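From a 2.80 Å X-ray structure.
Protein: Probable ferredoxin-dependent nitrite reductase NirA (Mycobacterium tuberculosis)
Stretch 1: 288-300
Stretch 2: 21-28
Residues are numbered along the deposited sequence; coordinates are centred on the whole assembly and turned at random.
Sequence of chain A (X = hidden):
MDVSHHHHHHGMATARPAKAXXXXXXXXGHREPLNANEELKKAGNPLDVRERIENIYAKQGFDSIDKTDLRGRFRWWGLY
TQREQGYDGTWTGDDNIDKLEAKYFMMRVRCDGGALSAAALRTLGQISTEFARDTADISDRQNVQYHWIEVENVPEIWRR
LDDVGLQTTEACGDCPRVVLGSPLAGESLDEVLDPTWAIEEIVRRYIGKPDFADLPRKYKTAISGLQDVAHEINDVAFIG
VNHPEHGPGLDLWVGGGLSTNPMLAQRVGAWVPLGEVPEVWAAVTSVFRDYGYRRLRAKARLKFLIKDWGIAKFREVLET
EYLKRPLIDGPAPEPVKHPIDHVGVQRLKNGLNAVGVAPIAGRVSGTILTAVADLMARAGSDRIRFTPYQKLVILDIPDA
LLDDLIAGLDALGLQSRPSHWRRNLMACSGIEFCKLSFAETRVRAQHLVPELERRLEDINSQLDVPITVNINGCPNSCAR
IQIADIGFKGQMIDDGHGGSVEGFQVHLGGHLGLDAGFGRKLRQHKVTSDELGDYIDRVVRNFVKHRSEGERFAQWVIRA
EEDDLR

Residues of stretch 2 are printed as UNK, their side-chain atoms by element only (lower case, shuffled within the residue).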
# COMPACT_ATOMS: atom_id res chain seq x y z
N PHE A 288 8.65 19.25 1.78
CA PHE A 288 7.47 18.95 0.98
C PHE A 288 6.42 20.03 1.17
O PHE A 288 5.96 20.63 0.20
CB PHE A 288 6.90 17.55 1.34
CG PHE A 288 5.70 17.11 0.51
CD1 PHE A 288 5.67 17.27 -0.88
CD2 PHE A 288 4.61 16.48 1.12
CE1 PHE A 288 4.58 16.85 -1.65
CE2 PHE A 288 3.50 16.05 0.36
CZ PHE A 288 3.49 16.25 -1.03
N ARG A 289 6.04 20.28 2.42
CA ARG A 289 4.98 21.25 2.72
C ARG A 289 5.31 22.62 2.14
O ARG A 289 4.46 23.26 1.51
CB ARG A 289 4.76 21.36 4.24
CG ARG A 289 3.71 22.43 4.68
CD ARG A 289 3.83 22.78 6.17
NE ARG A 289 5.22 23.06 6.51
CZ ARG A 289 5.73 23.09 7.74
NH1 ARG A 289 4.95 22.88 8.81
NH2 ARG A 289 7.03 23.34 7.90
N ASP A 290 6.55 23.06 2.32
CA ASP A 290 6.94 24.43 1.98
C ASP A 290 7.29 24.63 0.48
O ASP A 290 7.02 25.70 -0.09
CB ASP A 290 8.09 24.87 2.92
CG ASP A 290 7.67 24.89 4.42
OD1 ASP A 290 6.47 25.08 4.72
OD2 ASP A 290 8.52 24.70 5.31
N TYR A 291 7.86 23.62 -0.17
CA TYR A 291 8.33 23.74 -1.56
C TYR A 291 7.62 22.81 -2.58
O TYR A 291 7.87 22.91 -3.79
CB TYR A 291 9.83 23.47 -1.62
CG TYR A 291 10.74 24.56 -1.04
CD1 TYR A 291 10.92 24.68 0.35
CD2 TYR A 291 11.46 25.43 -1.89
CE1 TYR A 291 11.78 25.66 0.87
CE2 TYR A 291 12.30 26.39 -1.38
CZ TYR A 291 12.46 26.52 -0.01
OH TYR A 291 13.30 27.48 0.48
N GLY A 292 6.77 21.91 -2.10
CA GLY A 292 5.97 21.08 -3.01
C GLY A 292 4.97 21.90 -3.80
O GLY A 292 4.43 22.89 -3.31
N TYR A 293 4.71 21.47 -5.03
CA TYR A 293 3.80 22.19 -5.93
C TYR A 293 2.34 22.06 -5.47
O TYR A 293 1.94 21.00 -5.00
CB TYR A 293 3.96 21.66 -7.36
CG TYR A 293 5.39 21.67 -7.86
CD1 TYR A 293 6.29 22.66 -7.48
CD2 TYR A 293 5.85 20.69 -8.74
CE1 TYR A 293 7.61 22.68 -7.95
CE2 TYR A 293 7.17 20.71 -9.23
CZ TYR A 293 8.05 21.71 -8.83
OH TYR A 293 9.35 21.74 -9.29
N ARG A 294 1.57 23.14 -5.59
CA ARG A 294 0.16 23.17 -5.13
C ARG A 294 -0.76 23.82 -6.19
O ARG A 294 -1.77 24.47 -5.86
CB ARG A 294 0.04 23.86 -3.76
CG ARG A 294 1.01 23.32 -2.68
CD ARG A 294 0.98 24.13 -1.39
NE ARG A 294 -0.02 23.63 -0.44
CZ ARG A 294 0.23 23.14 0.78
NH1 ARG A 294 1.47 23.08 1.26
NH2 ARG A 294 -0.78 22.72 1.53
N ARG A 295 -0.42 23.59 -7.45
CA ARG A 295 -1.10 24.18 -8.59
C ARG A 295 -1.90 23.12 -9.38
O ARG A 295 -3.13 23.11 -9.32
CB ARG A 295 -0.06 24.86 -9.48
CG ARG A 295 -0.63 25.58 -10.68
CD ARG A 295 0.48 26.23 -11.46
NE ARG A 295 1.33 25.24 -12.12
CZ ARG A 295 1.05 24.67 -13.29
NH1 ARG A 295 -0.06 24.96 -13.95
NH2 ARG A 295 1.90 23.78 -13.80
N LEU A 296 -1.21 22.25 -10.12
CA LEU A 296 -1.87 21.11 -10.77
C LEU A 296 -2.03 19.97 -9.76
O LEU A 296 -1.06 19.52 -9.14
CB LEU A 296 -1.07 20.61 -11.99
CG LEU A 296 -0.95 21.54 -13.21
CD1 LEU A 296 -0.03 20.97 -14.31
CD2 LEU A 296 -2.33 21.89 -13.77
N ARG A 297 -3.26 19.49 -9.61
CA ARG A 297 -3.59 18.36 -8.72
C ARG A 297 -2.81 17.09 -9.04
O ARG A 297 -2.42 16.37 -8.14
CB ARG A 297 -5.08 18.04 -8.81
CG ARG A 297 -5.64 17.48 -7.55
CD ARG A 297 -5.86 18.59 -6.54
NE ARG A 297 -6.11 18.07 -5.20
CZ ARG A 297 -5.16 17.77 -4.31
NH1 ARG A 297 -3.86 17.87 -4.60
NH2 ARG A 297 -5.51 17.32 -3.11
N ALA A 298 -2.59 16.83 -10.32
CA ALA A 298 -1.78 15.68 -10.74
C ALA A 298 -0.30 16.01 -10.93
O ALA A 298 0.44 15.22 -11.51
CB ALA A 298 -2.34 15.10 -12.03
N LYS A 299 0.15 17.18 -10.46
CA LYS A 299 1.57 17.54 -10.50
C LYS A 299 1.98 18.13 -9.14
O LYS A 299 2.79 19.07 -9.07
CB LYS A 299 1.84 18.52 -11.65
CG LYS A 299 3.33 18.70 -12.08
CD LYS A 299 3.55 20.15 -12.62
CE LYS A 299 5.01 20.58 -12.67
NZ LYS A 299 5.60 20.45 -14.02
N ALA A 300 1.42 17.54 -8.08
CA ALA A 300 1.57 18.05 -6.72
C ALA A 300 2.53 17.23 -5.85
O ALA A 300 3.05 17.73 -4.86
CB ALA A 300 0.19 18.12 -6.05
N UNK A 21 7.32 30.75 -11.25
CA UNK A 21 6.13 30.99 -12.13
C UNK A 21 4.78 30.67 -11.42
O UNK A 21 3.78 30.35 -12.08
n UNK A 21 7.78 24.55 -15.29
n UNK A 21 7.25 26.62 -14.41
c UNK A 21 7.36 28.08 -14.30
c UNK A 21 6.29 30.21 -13.46
c UNK A 21 6.37 28.68 -13.31
c UNK A 21 7.97 25.87 -15.25
n UNK A 21 8.88 26.42 -16.05
N UNK A 22 4.76 30.81 -10.09
CA UNK A 22 3.62 30.46 -9.23
C UNK A 22 3.11 29.03 -9.44
O UNK A 22 2.05 28.81 -10.05
c UNK A 22 1.46 31.40 -8.22
n UNK A 22 0.78 32.51 -7.95
o UNK A 22 1.29 30.36 -7.57
c UNK A 22 2.47 31.47 -9.38
N UNK A 23 3.86 28.07 -8.91
CA UNK A 23 3.43 26.67 -8.87
C UNK A 23 2.73 26.37 -7.54
O UNK A 23 2.62 25.20 -7.17
o UNK A 23 5.05 25.22 -12.61
c UNK A 23 4.63 25.71 -9.03
c UNK A 23 5.41 25.84 -10.35
c UNK A 23 5.01 24.84 -11.42
o UNK A 23 4.68 23.68 -11.11
N UNK A 24 2.27 27.41 -6.84
CA UNK A 24 1.51 27.26 -5.59
C UNK A 24 2.39 27.14 -4.36
O UNK A 24 1.87 27.06 -3.25
N UNK A 25 3.71 27.16 -4.55
CA UNK A 25 4.70 26.94 -3.48
C UNK A 25 4.58 27.94 -2.34
O UNK A 25 4.68 29.15 -2.56
o UNK A 25 7.67 26.83 -6.74
n UNK A 25 8.78 25.28 -5.54
c UNK A 25 7.70 26.02 -5.81
c UNK A 25 6.12 26.98 -4.05
c UNK A 25 6.47 25.79 -4.94
N UNK A 26 4.37 27.41 -1.13
CA UNK A 26 4.26 28.22 0.09
C UNK A 26 5.52 29.07 0.36
O UNK A 26 5.41 30.26 0.67
c UNK A 26 0.09 25.13 4.41
c UNK A 26 1.50 27.06 0.52
c UNK A 26 0.51 26.11 2.29
c UNK A 26 2.35 25.86 3.85
c UNK A 26 1.44 25.29 4.75
c UNK A 26 1.88 26.28 2.60
n UNK A 26 0.31 26.60 1.03
c UNK A 26 2.50 26.90 1.45
c UNK A 26 3.96 27.29 1.30
c UNK A 26 -0.40 25.54 3.19
N UNK A 27 6.69 28.46 0.24
CA UNK A 27 7.97 29.13 0.56
C UNK A 27 8.45 30.19 -0.45
O UNK A 27 9.48 30.84 -0.23
c UNK A 27 9.09 28.08 0.78
N UNK A 28 7.77 30.34 -1.58
CA UNK A 28 8.04 31.45 -2.48
C UNK A 28 7.03 32.60 -2.27
O UNK A 28 7.00 33.54 -3.05
c UNK A 28 8.90 29.77 -4.30
c UNK A 28 10.25 29.76 -3.57
c UNK A 28 8.03 30.98 -3.94
c UNK A 28 9.12 29.70 -5.82

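Position 21 carries seven side-chain atoms: three carbons in a row, a nitrogen, then a carbon bearing two more nitrogens. They barely meet stretch 1. That planar guanidinium group identifies Arg21, whose charge is used mainly within its own segment.

Position 22 has two carbons, the second carrying one oxygen and one nitrogen, a short amide. Its backbone O lies 3.3 Å from Arg295 CD. This is Asn22; its OD1 accepts a hydrogen bond from the backbone N of position 24 (3.2 Å), tying the side chain to the local backbone.

Position 23 shows three carbons, the third carrying two oxygens. One oxygen lies over a face of the Tyr293 ring and 3.5 Å from Lys299 CE; the other is near the Arg295 guanidinium. The backbone O accepts a hydrogen bond from Arg294 N (2.8 Å). This is Glu23. An acid suits a site with Arg295 and Lys299 nearby: Glu23 OE2 takes a salt bridge from Arg21 NE (3.2 Å) and a long one from Arg295 NH2 (3.7 Å).

Position 24 has no side-chain atoms, and its CA comes within 4.3 Å of Arg294 CA. It is Gly24. Its phi of 86° favours glycine, and the packing agrees: an ideal CB would lie 2.6 Å from Arg294 C, a clash. The bare backbone lets the two stretches approach.

Position 25 has three carbons, the third bearing one oxygen and one nitrogen. The nitrogen reaches Tyr291 O and sits at the edge of the Tyr293 ring. An amide one carbon longer than that of Asn22 is Gln25; the extra reach lets Gln25 NE2 donate a hydrogen bond to Tyr291 O (3.1 Å).

Position 26 has one carbon leading to fused five- and six-membered rings with eight carbons and one nitrogen. The guanidinium of Arg294 lies flat on them, planes 6° apart, and Arg289 CG packs nearby. Only tryptophan fits: Trp26. The stack has cation-pi character, suited to a broad, electron-rich ring; Arg289 CG is 3.7 Å from Trp26 CZ3.

The single carbon at position 27 rests over one face of the Tyr291 ring, 3.6 Å from Tyr291 CE1, and the backbone N donates to Asp290 O (2.8 Å). This small methyl is Ala27.

Position 28 has four carbons, forked at the second, exposed and adding little to the contact: Leu28.

The contact thus joins three hydrogen bonds, each accepted by a backbone carbonyl, to specific side-chain packing. Bonds from Arg294 N and Ala27 N fix the backbones, Gln25 bonds between them, and the Arg294–Trp26 stack and Glu23's basic neighbours add electrostatic attraction.

Stretch 2 21-28: RNEGQWAL
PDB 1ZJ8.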